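Local coordinates for ESAT-6/WXG100 secretion system protein (Streptococcus gallolyticus, PDB 7JQE) that is the EsaA subunit of a bacterial type VIIb secretion system, and its extracellular region probably takes part in toxin export, at residues E195-M200 with M422-L426; T212-L217 with Y255-T259; V329-S335 with I373-I379. Residue numbers count along the deposited sequence, not the author numbering.

Contact 1: residues E195-M200 with M422-L426. With EDO (1,2-ethanediol), chain H; EDO (1,2-ethanediol), chain X.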
loop_
_atom_site.group_PDB
_atom_site.type_symbol
_atom_site.label_atom_id
_atom_site.label_comp_id
_atom_site.label_asym_id
_atom_site.label_seq_id
_atom_site.Cartn_x
_atom_site.Cartn_y
_atom_site.Cartn_z
ATOM N N GLU A 195 3.281 -10.211 5.585
ATOM C CA GLU A 195 1.904 -9.737 5.469
ATOM C C GLU A 195 1.399 -9.865 4.036
ATOM O O GLU A 195 0.276 -10.326 3.800
ATOM C CB GLU A 195 1.806 -8.289 5.946
ATOM C CG GLU A 195 0.466 -7.627 5.636
ATOM C CD GLU A 195 -0.709 -8.398 6.201
ATOM O OE1 GLU A 195 -0.480 -9.284 7.052
ATOM O OE2 GLU A 195 -1.861 -8.124 5.792
ATOM N N ILE A 196 2.218 -9.459 3.067
ATOM C CA ILE A 196 1.838 -9.562 1.660
ATOM C C ILE A 196 1.504 -11.007 1.301
ATOM O O ILE A 196 0.470 -11.289 0.680
ATOM C CB ILE A 196 2.962 -9.002 0.770
ATOM C CG1 ILE A 196 3.205 -7.527 1.090
ATOM C CG2 ILE A 196 2.634 -9.181 -0.696
ATOM C CD1 ILE A 196 4.381 -6.937 0.354
ATOM N N ALA A 197 2.375 -11.946 1.680
ATOM C CA ALA A 197 2.126 -13.347 1.352
ATOM C C ALA A 197 0.843 -13.852 1.996
ATOM O O ALA A 197 0.145 -14.689 1.414
ATOM C CB ALA A 197 3.309 -14.216 1.779
ATOM N N SER A 198 0.523 -13.368 3.197
ATOM C CA SER A 198 -0.729 -13.747 3.837
ATOM C C SER A 198 -1.917 -13.318 2.987
ATOM O O SER A 198 -2.813 -14.119 2.697
ATOM C CB SER A 198 -0.808 -13.131 5.232
ATOM O OG SER A 198 -2.078 -13.353 5.815
ATOM N N LEU A 199 -1.931 -12.051 2.569
ATOM C CA LEU A 199 -2.988 -11.561 1.692
ATOM C C LEU A 199 -3.067 -12.379 0.408
ATOM O O LEU A 199 -4.156 -12.762 -0.035
ATOM C CB LEU A 199 -2.751 -10.086 1.369
ATOM C CG LEU A 199 -3.190 -9.061 2.413
ATOM C CD1 LEU A 199 -2.644 -7.690 2.054
ATOM C CD2 LEU A 199 -4.710 -9.026 2.500
HETATM N N MSE A 200 -1.923 -12.648 -0.209
HETATM C CA MSE A 200 -1.898 -13.307 -1.510
HETATM C C MSE A 200 -2.264 -14.783 -1.422
HETATM O O MSE A 200 -2.545 -15.413 -2.441
HETATM C CB MSE A 200 -0.520 -13.148 -2.160
HETATM C CG MSE A 200 -0.169 -11.699 -2.487
HETATM SE SE MSE A 200 1.488 -11.457 -3.494
HETATM C CE MSE A 200 1.158 -12.665 -4.989
HETATM N N MSE A 422 0.698 -2.293 -1.460
HETATM C CA MSE A 422 1.836 -2.563 -0.596
HETATM C C MSE A 422 3.078 -2.792 -1.442
HETATM O O MSE A 422 4.109 -2.153 -1.238
HETATM C CB MSE A 422 1.570 -3.775 0.291
HETATM C CG MSE A 422 0.523 -3.543 1.363
HETATM SE SE MSE A 422 0.124 -5.179 2.356
HETATM C CE MSE A 422 -0.939 -4.399 3.794
ATOM N N ILE A 423 2.968 -3.704 -2.410
ATOM C CA ILE A 423 4.093 -3.980 -3.298
ATOM C C ILE A 423 4.546 -2.701 -3.992
ATOM O O ILE A 423 5.742 -2.395 -4.050
ATOM C CB ILE A 423 3.721 -5.072 -4.313
ATOM C CG1 ILE A 423 3.347 -6.362 -3.580
ATOM C CG2 ILE A 423 4.868 -5.311 -5.273
ATOM C CD1 ILE A 423 2.794 -7.460 -4.492
ATOM N N GLN A 424 3.594 -1.935 -4.526
ATOM C CA GLN A 424 3.934 -0.693 -5.217
ATOM C C GLN A 424 4.730 0.252 -4.319
ATOM O O GLN A 424 5.674 0.907 -4.776
ATOM C CB GLN A 424 2.657 -0.011 -5.703
ATOM C CG GLN A 424 2.873 1.356 -6.309
ATOM C CD GLN A 424 1.569 2.035 -6.686
ATOM O OE1 GLN A 424 0.495 1.628 -6.245
ATOM N NE2 GLN A 424 1.657 3.077 -7.503
ATOM N N THR A 425 4.357 0.342 -3.040
ATOM C CA THR A 425 4.947 1.326 -2.142
ATOM C C THR A 425 6.333 0.913 -1.665
ATOM O O THR A 425 7.147 1.774 -1.312
ATOM C CB THR A 425 4.034 1.545 -0.935
ATOM O OG1 THR A 425 2.717 1.884 -1.388
ATOM C CG2 THR A 425 4.564 2.665 -0.056
ATOM N N LEU A 426 6.614 -0.388 -1.638
ATOM C CA LEU A 426 7.899 -0.891 -1.177
ATOM C C LEU A 426 8.922 -1.006 -2.300
ATOM O O LEU A 426 10.111 -0.767 -2.074
ATOM C CB LEU A 426 7.720 -2.255 -0.504
ATOM C CG LEU A 426 6.942 -2.253 0.815
ATOM C CD1 LEU A 426 6.705 -3.673 1.316
ATOM C CD2 LEU A 426 7.668 -1.427 1.869
HETATM C C1 EDO H . 3.803 5.132 -4.212
HETATM O O1 EDO H . 4.313 6.340 -4.782
HETATM C C2 EDO H . 4.455 3.945 -4.916
HETATM O O2 EDO H . 5.883 4.062 -4.872
HETATM C C1 EDO X . -4.127 -9.859 8.777
HETATM O O1 EDO X . -4.066 -9.483 7.393
HETATM C C2 EDO X . -2.829 -10.555 9.185
HETATM O O2 EDO X . -2.855 -10.858 10.586
#

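Contact 2: residues T212-L217 with Y255-T259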
loop_
_atom_site.group_PDB
_atom_site.type_symbol
_atom_site.label_atom_id
_atom_site.label_comp_id
_atom_site.label_asym_id
_atom_site.label_seq_id
_atom_site.Cartn_x
_atom_site.Cartn_y
_atom_site.Cartn_z
ATOM N N THR A 212 -13.511 -13.693 -18.500
ATOM C CA THR A 212 -14.959 -13.845 -18.571
ATOM C C THR A 212 -15.656 -12.979 -17.527
ATOM O O THR A 212 -16.599 -12.242 -17.841
ATOM C CB THR A 212 -15.339 -15.319 -18.406
ATOM O OG1 THR A 212 -14.884 -15.797 -17.134
ATOM C CG2 THR A 212 -14.692 -16.150 -19.502
ATOM N N LEU A 213 -15.189 -13.041 -16.279
ATOM C CA LEU A 213 -15.774 -12.224 -15.218
ATOM C C LEU A 213 -15.760 -10.746 -15.584
ATOM O O LEU A 213 -16.779 -10.055 -15.474
ATOM C CB LEU A 213 -15.021 -12.452 -13.910
ATOM C CG LEU A 213 -15.346 -11.451 -12.804
ATOM C CD1 LEU A 213 -16.740 -11.702 -12.270
ATOM C CD2 LEU A 213 -14.311 -11.513 -11.687
ATOM N N PHE A 214 -14.599 -10.238 -16.008
ATOM C CA PHE A 214 -14.508 -8.833 -16.390
ATOM C C PHE A 214 -15.394 -8.526 -17.592
ATOM O O PHE A 214 -15.916 -7.411 -17.711
ATOM C CB PHE A 214 -13.052 -8.464 -16.687
ATOM C CG PHE A 214 -12.193 -8.309 -15.455
ATOM C CD1 PHE A 214 -12.730 -7.825 -14.270
ATOM C CD2 PHE A 214 -10.843 -8.648 -15.483
ATOM C CE1 PHE A 214 -11.944 -7.682 -13.135
ATOM C CE2 PHE A 214 -10.045 -8.505 -14.349
ATOM C CZ PHE A 214 -10.596 -8.024 -13.174
ATOM N N SER A 215 -15.579 -9.497 -18.488
ATOM C CA SER A 215 -16.388 -9.254 -19.678
ATOM C C SER A 215 -17.862 -9.128 -19.324
ATOM O O SER A 215 -18.557 -8.241 -19.834
ATOM C CB SER A 215 -16.174 -10.372 -20.698
ATOM O OG SER A 215 -14.918 -10.242 -21.342
ATOM N N LYS A 216 -18.356 -10.004 -18.453
ATOM C CA LYS A 216 -19.740 -9.900 -18.017
ATOM C C LYS A 216 -19.974 -8.589 -17.277
ATOM O O LYS A 216 -20.910 -7.845 -17.588
ATOM C CB LYS A 216 -20.100 -11.100 -17.141
ATOM C CG LYS A 216 -21.595 -11.294 -16.956
ATOM C CD LYS A 216 -22.293 -11.463 -18.297
ATOM C CE LYS A 216 -23.795 -11.671 -18.130
ATOM N NZ LYS A 216 -24.480 -11.735 -19.454
ATOM N N LEU A 217 -19.115 -8.283 -16.297
ATOM C CA LEU A 217 -19.275 -7.050 -15.532
ATOM C C LEU A 217 -19.251 -5.823 -16.433
ATOM O O LEU A 217 -19.880 -4.806 -16.117
ATOM C CB LEU A 217 -18.180 -6.945 -14.471
ATOM C CG LEU A 217 -18.225 -7.894 -13.271
ATOM C CD1 LEU A 217 -17.084 -7.571 -12.303
ATOM C CD2 LEU A 217 -19.567 -7.807 -12.564
ATOM N N TYR A 255 -18.488 -18.449 -10.528
ATOM C CA TYR A 255 -19.448 -17.392 -10.229
ATOM C C TYR A 255 -20.808 -17.787 -10.785
ATOM O O TYR A 255 -20.957 -17.970 -11.998
ATOM C CB TYR A 255 -18.990 -16.055 -10.813
ATOM C CG TYR A 255 -17.658 -15.584 -10.271
ATOM C CD1 TYR A 255 -17.548 -15.079 -8.980
ATOM C CD2 TYR A 255 -16.512 -15.643 -11.052
ATOM C CE1 TYR A 255 -16.328 -14.650 -8.481
ATOM C CE2 TYR A 255 -15.295 -15.213 -10.568
ATOM C CZ TYR A 255 -15.206 -14.720 -9.281
ATOM O OH TYR A 255 -13.986 -14.300 -8.802
ATOM N N SER A 256 -21.795 -17.917 -9.896
ATOM C CA SER A 256 -23.141 -18.302 -10.317
ATOM C C SER A 256 -23.656 -17.413 -11.449
ATOM O O SER A 256 -24.131 -17.907 -12.475
ATOM C CB SER A 256 -24.094 -18.242 -9.123
ATOM O OG SER A 256 -23.591 -18.982 -8.024
ATOM N N PHE A 257 -23.556 -16.092 -11.282
ATOM C CA PHE A 257 -24.234 -15.167 -12.185
ATOM C C PHE A 257 -23.758 -15.273 -13.630
ATOM O O PHE A 257 -24.361 -14.641 -14.505
ATOM C CB PHE A 257 -24.062 -13.724 -11.685
ATOM C CG PHE A 257 -22.761 -13.081 -12.091
ATOM C CD1 PHE A 257 -21.590 -13.344 -11.397
ATOM C CD2 PHE A 257 -22.715 -12.196 -13.159
ATOM C CE1 PHE A 257 -20.396 -12.744 -11.768
ATOM C CE2 PHE A 257 -21.522 -11.592 -13.536
ATOM C CZ PHE A 257 -20.361 -11.866 -12.841
ATOM N N LEU A 258 -22.702 -16.038 -13.910
ATOM C CA LEU A 258 -22.251 -16.189 -15.288
ATOM C C LEU A 258 -23.101 -17.181 -16.071
ATOM O O LEU A 258 -23.025 -17.207 -17.305
ATOM C CB LEU A 258 -20.780 -16.623 -15.328
ATOM C CG LEU A 258 -19.741 -15.637 -14.775
ATOM C CD1 LEU A 258 -18.340 -16.246 -14.785
ATOM C CD2 LEU A 258 -19.761 -14.321 -15.547
ATOM N N THR A 259 -23.911 -17.993 -15.385
ATOM C CA THR A 259 -24.772 -18.967 -16.046
ATOM C C THR A 259 -26.218 -18.859 -15.575
ATOM O O THR A 259 -26.988 -19.811 -15.739
ATOM C CB THR A 259 -24.263 -20.391 -15.816
ATOM O OG1 THR A 259 -24.438 -20.743 -14.437
ATOM C CG2 THR A 259 -22.788 -20.491 -16.181
#

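Contact 3: residues V329-S335 with I373-I379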
loop_
_atom_site.group_PDB
_atom_site.type_symbol
_atom_site.label_atom_id
_atom_site.label_comp_id
_atom_site.label_asym_id
_atom_site.label_seq_id
_atom_site.Cartn_x
_atom_site.Cartn_y
_atom_site.Cartn_z
ATOM N N VAL A 329 -69.901 -19.153 -33.755
ATOM C CA VAL A 329 -68.922 -18.729 -32.761
ATOM C C VAL A 329 -67.682 -18.233 -33.491
ATOM O O VAL A 329 -67.209 -18.880 -34.433
ATOM C CB VAL A 329 -68.574 -19.880 -31.799
ATOM C CG1 VAL A 329 -67.560 -19.423 -30.758
ATOM C CG2 VAL A 329 -69.841 -20.411 -31.136
ATOM N N THR A 330 -67.151 -17.089 -33.054
ATOM C CA THR A 330 -66.069 -16.429 -33.772
ATOM C C THR A 330 -65.052 -15.847 -32.799
ATOM O O THR A 330 -65.289 -15.743 -31.592
ATOM C CB THR A 330 -66.590 -15.309 -34.680
ATOM O OG1 THR A 330 -67.098 -14.239 -33.871
ATOM C CG2 THR A 330 -67.692 -15.828 -35.591
ATOM N N ILE A 331 -63.910 -15.454 -33.359
ATOM C CA ILE A 331 -62.828 -14.788 -32.641
ATOM C C ILE A 331 -62.568 -13.464 -33.345
ATOM O O ILE A 331 -62.186 -13.451 -34.521
ATOM C CB ILE A 331 -61.553 -15.647 -32.612
ATOM C CG1 ILE A 331 -61.795 -16.949 -31.845
ATOM C CG2 ILE A 331 -60.391 -14.862 -32.026
ATOM C CD1 ILE A 331 -60.892 -18.082 -32.278
ATOM N N SER A 332 -62.766 -12.356 -32.635
ATOM C CA SER A 332 -62.664 -11.037 -33.244
ATOM C C SER A 332 -61.763 -10.123 -32.422
ATOM O O SER A 332 -61.529 -10.345 -31.232
ATOM C CB SER A 332 -64.047 -10.386 -33.402
ATOM O OG SER A 332 -64.611 -10.074 -32.141
ATOM N N ASN A 333 -61.257 -9.084 -33.090
ATOM C CA ASN A 333 -60.503 -8.005 -32.447
ATOM C C ASN A 333 -59.288 -8.537 -31.687
ATOM O O ASN A 333 -59.061 -8.210 -30.521
ATOM C CB ASN A 333 -61.411 -7.177 -31.530
ATOM C CG ASN A 333 -62.565 -6.526 -32.283
ATOM O OD1 ASN A 333 -62.412 -6.091 -33.428
ATOM N ND2 ASN A 333 -63.731 -6.462 -31.642
ATOM N N VAL A 334 -58.492 -9.355 -32.369
ATOM C CA VAL A 334 -57.282 -9.928 -31.788
ATOM C C VAL A 334 -56.139 -8.936 -31.924
ATOM O O VAL A 334 -56.027 -8.225 -32.928
ATOM C CB VAL A 334 -56.926 -11.266 -32.462
ATOM C CG1 VAL A 334 -55.608 -11.793 -31.918
ATOM C CG2 VAL A 334 -58.030 -12.278 -32.246
ATOM N N SER A 335 -55.285 -8.892 -30.903
ATOM C CA SER A 335 -54.032 -8.152 -30.952
ATOM C C SER A 335 -53.038 -8.831 -30.023
ATOM O O SER A 335 -53.425 -9.507 -29.066
ATOM C CB SER A 335 -54.206 -6.687 -30.542
ATOM O OG SER A 335 -54.271 -6.566 -29.133
ATOM N N ILE A 373 -52.057 -10.729 -25.038
ATOM C CA ILE A 373 -52.995 -10.989 -26.124
ATOM C C ILE A 373 -54.389 -10.622 -25.640
ATOM O O ILE A 373 -54.776 -10.982 -24.521
ATOM C CB ILE A 373 -52.948 -12.462 -26.566
ATOM C CG1 ILE A 373 -51.633 -12.780 -27.277
ATOM C CG2 ILE A 373 -54.135 -12.787 -27.458
ATOM C CD1 ILE A 373 -51.540 -14.219 -27.748
ATOM N N THR A 374 -55.142 -9.908 -26.476
ATOM C CA THR A 374 -56.543 -9.609 -26.202
ATOM C C THR A 374 -57.387 -9.964 -27.414
ATOM O O THR A 374 -56.990 -9.717 -28.557
ATOM C CB THR A 374 -56.771 -8.129 -25.850
ATOM O OG1 THR A 374 -56.438 -7.305 -26.975
ATOM C CG2 THR A 374 -55.931 -7.722 -24.655
ATOM N N LEU A 375 -58.557 -10.541 -27.160
ATOM C CA LEU A 375 -59.507 -10.847 -28.219
ATOM C C LEU A 375 -60.917 -10.789 -27.656
ATOM O O LEU A 375 -61.124 -10.633 -26.449
ATOM C CB LEU A 375 -59.252 -12.225 -28.834
ATOM C CG LEU A 375 -59.448 -13.398 -27.871
ATOM C CD1 LEU A 375 -60.224 -14.525 -28.532
ATOM C CD2 LEU A 375 -58.094 -13.890 -27.369
ATOM N N ASP A 376 -61.888 -10.922 -28.556
ATOM C CA ASP A 376 -63.290 -11.093 -28.206
ATOM C C ASP A 376 -63.738 -12.473 -28.664
ATOM O O ASP A 376 -63.530 -12.841 -29.826
ATOM C CB ASP A 376 -64.166 -10.006 -28.850
ATOM C CG ASP A 376 -64.168 -8.709 -28.062
ATOM O OD1 ASP A 376 -63.888 -8.753 -26.845
ATOM O OD2 ASP A 376 -64.458 -7.648 -28.658
ATOM N N LEU A 377 -64.328 -13.243 -27.751
ATOM C CA LEU A 377 -64.963 -14.511 -28.090
ATOM C C LEU A 377 -66.461 -14.276 -28.236
ATOM O O LEU A 377 -67.140 -13.938 -27.260
ATOM C CB LEU A 377 -64.687 -15.579 -27.032
ATOM C CG LEU A 377 -65.388 -16.926 -27.258
ATOM C CD1 LEU A 377 -64.863 -17.610 -28.511
ATOM C CD2 LEU A 377 -65.252 -17.841 -26.047
ATOM N N ASN A 378 -66.971 -14.447 -29.452
ATOM C CA ASN A 378 -68.377 -14.211 -29.757
ATOM C C ASN A 378 -69.104 -15.545 -29.873
ATOM O O ASN A 378 -68.772 -16.364 -30.736
ATOM C CB ASN A 378 -68.529 -13.407 -31.050
ATOM C CG ASN A 378 -67.757 -12.101 -31.016
ATOM O OD1 ASN A 378 -68.197 -11.123 -30.409
ATOM N ND2 ASN A 378 -66.601 -12.076 -31.673
ATOM N N ILE A 379 -70.086 -15.761 -29.001
ATOM C CA ILE A 379 -70.995 -16.901 -29.079
ATOM C C ILE A 379 -72.388 -16.313 -29.252
ATOM O O ILE A 379 -72.992 -15.842 -28.280
ATOM C CB ILE A 379 -70.923 -17.799 -27.841
ATOM C CG1 ILE A 379 -69.484 -18.259 -27.589
ATOM C CG2 ILE A 379 -71.877 -18.987 -27.993
ATOM C CD1 ILE A 379 -69.310 -19.050 -26.311
#

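Contact 1: residues E195-M200 with M422-L426
Helix-to-helix contacts in a protein interior often rest on apolar side chains alone, and residues 195-200 with 422-426 illustrate the case. The segments run nearly antiparallel, at 154°, with their axes 11.8 Å apart at closest approach. That spacing is bridged by long side chains. Selenomethionine Met-422 reaches across with its SE atom 3.7 Å from Leu-199 CD1 and 4.1 Å from Ile-196 CG1, while its CE lies 4.0 Å from Glu-195 CG. Ile-196 also meets two residues one turn apart on the partner, its CG2 4.1 Å from Ile-423 CG1 and its CD1 4.1 Å from Leu-426 CD1. Met-200 SE lies 4.3 Å from Ile-423 CD1. The carboxylate of Glu-195 takes no part in the packing; its OE2 accepts a hydrogen bond from O1 of an ethanediol, probably from the crystallisation liquor, at 3.0 Å. Tyr-241 of helix 225-244 touches both Ile-196 and Ile-423, and Met-422 also packs on Gln-424 of the second subunit. Apolar packing of near-antiparallel helices of this kind is characteristic of a helical-bundle core, here placed beside a dimer contact.

Contact 2: residues T212-L217 with Y255-T259
A short 3-10 segment and the residue before it can dock on a helix through a few side chains, as Tyr-255, Phe-257 and Leu-258 do against 212-217. Tyr-255 comes first: Leu-213 CD1 sits over its ring face, 4.3 Å from the centroid and 17° off the normal, a CH-pi contact, while Leu-213 CD2 lies 4.0 Å from Tyr-255 CE2. The turn that follows is closed by Leu-258 N bonding to Tyr-255 O at 3.2 Å. Phe-257 points toward the helix, meeting Leu-213 CD1 edge-on with its CZ at 3.7 Å. The same CZ is 4.1 Å from Leu-217 CD2, and Phe-257 CE2 lies 3.4 Å from Lys-216 CG. Leu-258 then packs its CD2 3.6 Å from Lys-216 CB and its CD1 4.2 Å from Thr-212 OG1. The methylenes of Lys-216 thus serve the packing while its NZ leads off to a salt bridge with Glu-219. Helix 396-427 also holds the turn, through Asp-405 OD2, which accepts from Phe-257 N, while helix 225-244 meets Phe-214, which points away from the turn.

Contact 3: residues V329-S335 with I373-I379
Antiparallel strands tolerate an extra residue when their hydrogen bonding resumes one step out of register, and residues 329-335 with 373-379 provide a clear example. Three hydrogen-bonded pairs carry the ladder. Ser-332 O accepts from Asp-376 N at 2.8 Å and Ser-332 N gives to Asp-376 O at 3.0 Å; Thr-330 N reaches Asn-378 O at 2.9 Å, with Asn-378 N to Thr-330 O at 3.0 Å. Past Asn-333 the register shifts by one, a beta bulge, and Ser-335 N bonds to Thr-374 O at 3.0 Å while Thr-374 N bonds to Ser-335 O at 3.1 Å. The positive phi and psi of Asn-333, 57° and 51°, turn the chain through this corner.

Polar side chains reinforce the ladder on one face. Asn-378 ND2 bridges neighbouring hydroxyls, giving to Ser-332 OG at 2.9 Å and Thr-330 OG1 at 3.1 Å, and Ser-335 OG pairs with Thr-374 OG1 at 3.1 Å. From the corner, Asn-333 ND2 bonds Asp-376 OD2 at 3.3 Å, while Asp-376 OD1 forms a salt bridge with Arg-383.

Val-329, Ile-331, Leu-377 and Ile-379 make the other face apolar. Val-329 CG1 lies 3.9 Å from Ile-379 CG1 and 4.0 Å from Leu-377 CD1. Beside the bulge, Ile-331 CG2 packs 3.5 Å from Leu-375 CD1; within it, Val-334 CG2 lies 3.6 Å from Leu-375 CB.

These are the central strands of a four-stranded antiparallel sheet, flanked by 348-351 and 382-392. Val-339 of strand 337-341, in the three-stranded sheet, touches Val-334, Ile-373 and Leu-375.

The three contacts lie well apart along an elongated chain, whose radius of gyration is 51 Å. Contacts 1 and 2 belong to the helical part: their centres are about 27 Å apart, their nearest atoms about 13 Å, and helices 191-200 and 211-219 follow each other in sequence. Helix 396-427 supplies one side of contact 1 and also touches the turn of contact 2. Contact 3 lies in the beta region, its centre about 71 Å from that of contact 1 and about 45 Å from that of contact 2. Both later contacts are nested inside the chain loop that contact 1 closes. Contacts 1 and 3 each touch the second subunit, so the subunits meet near both.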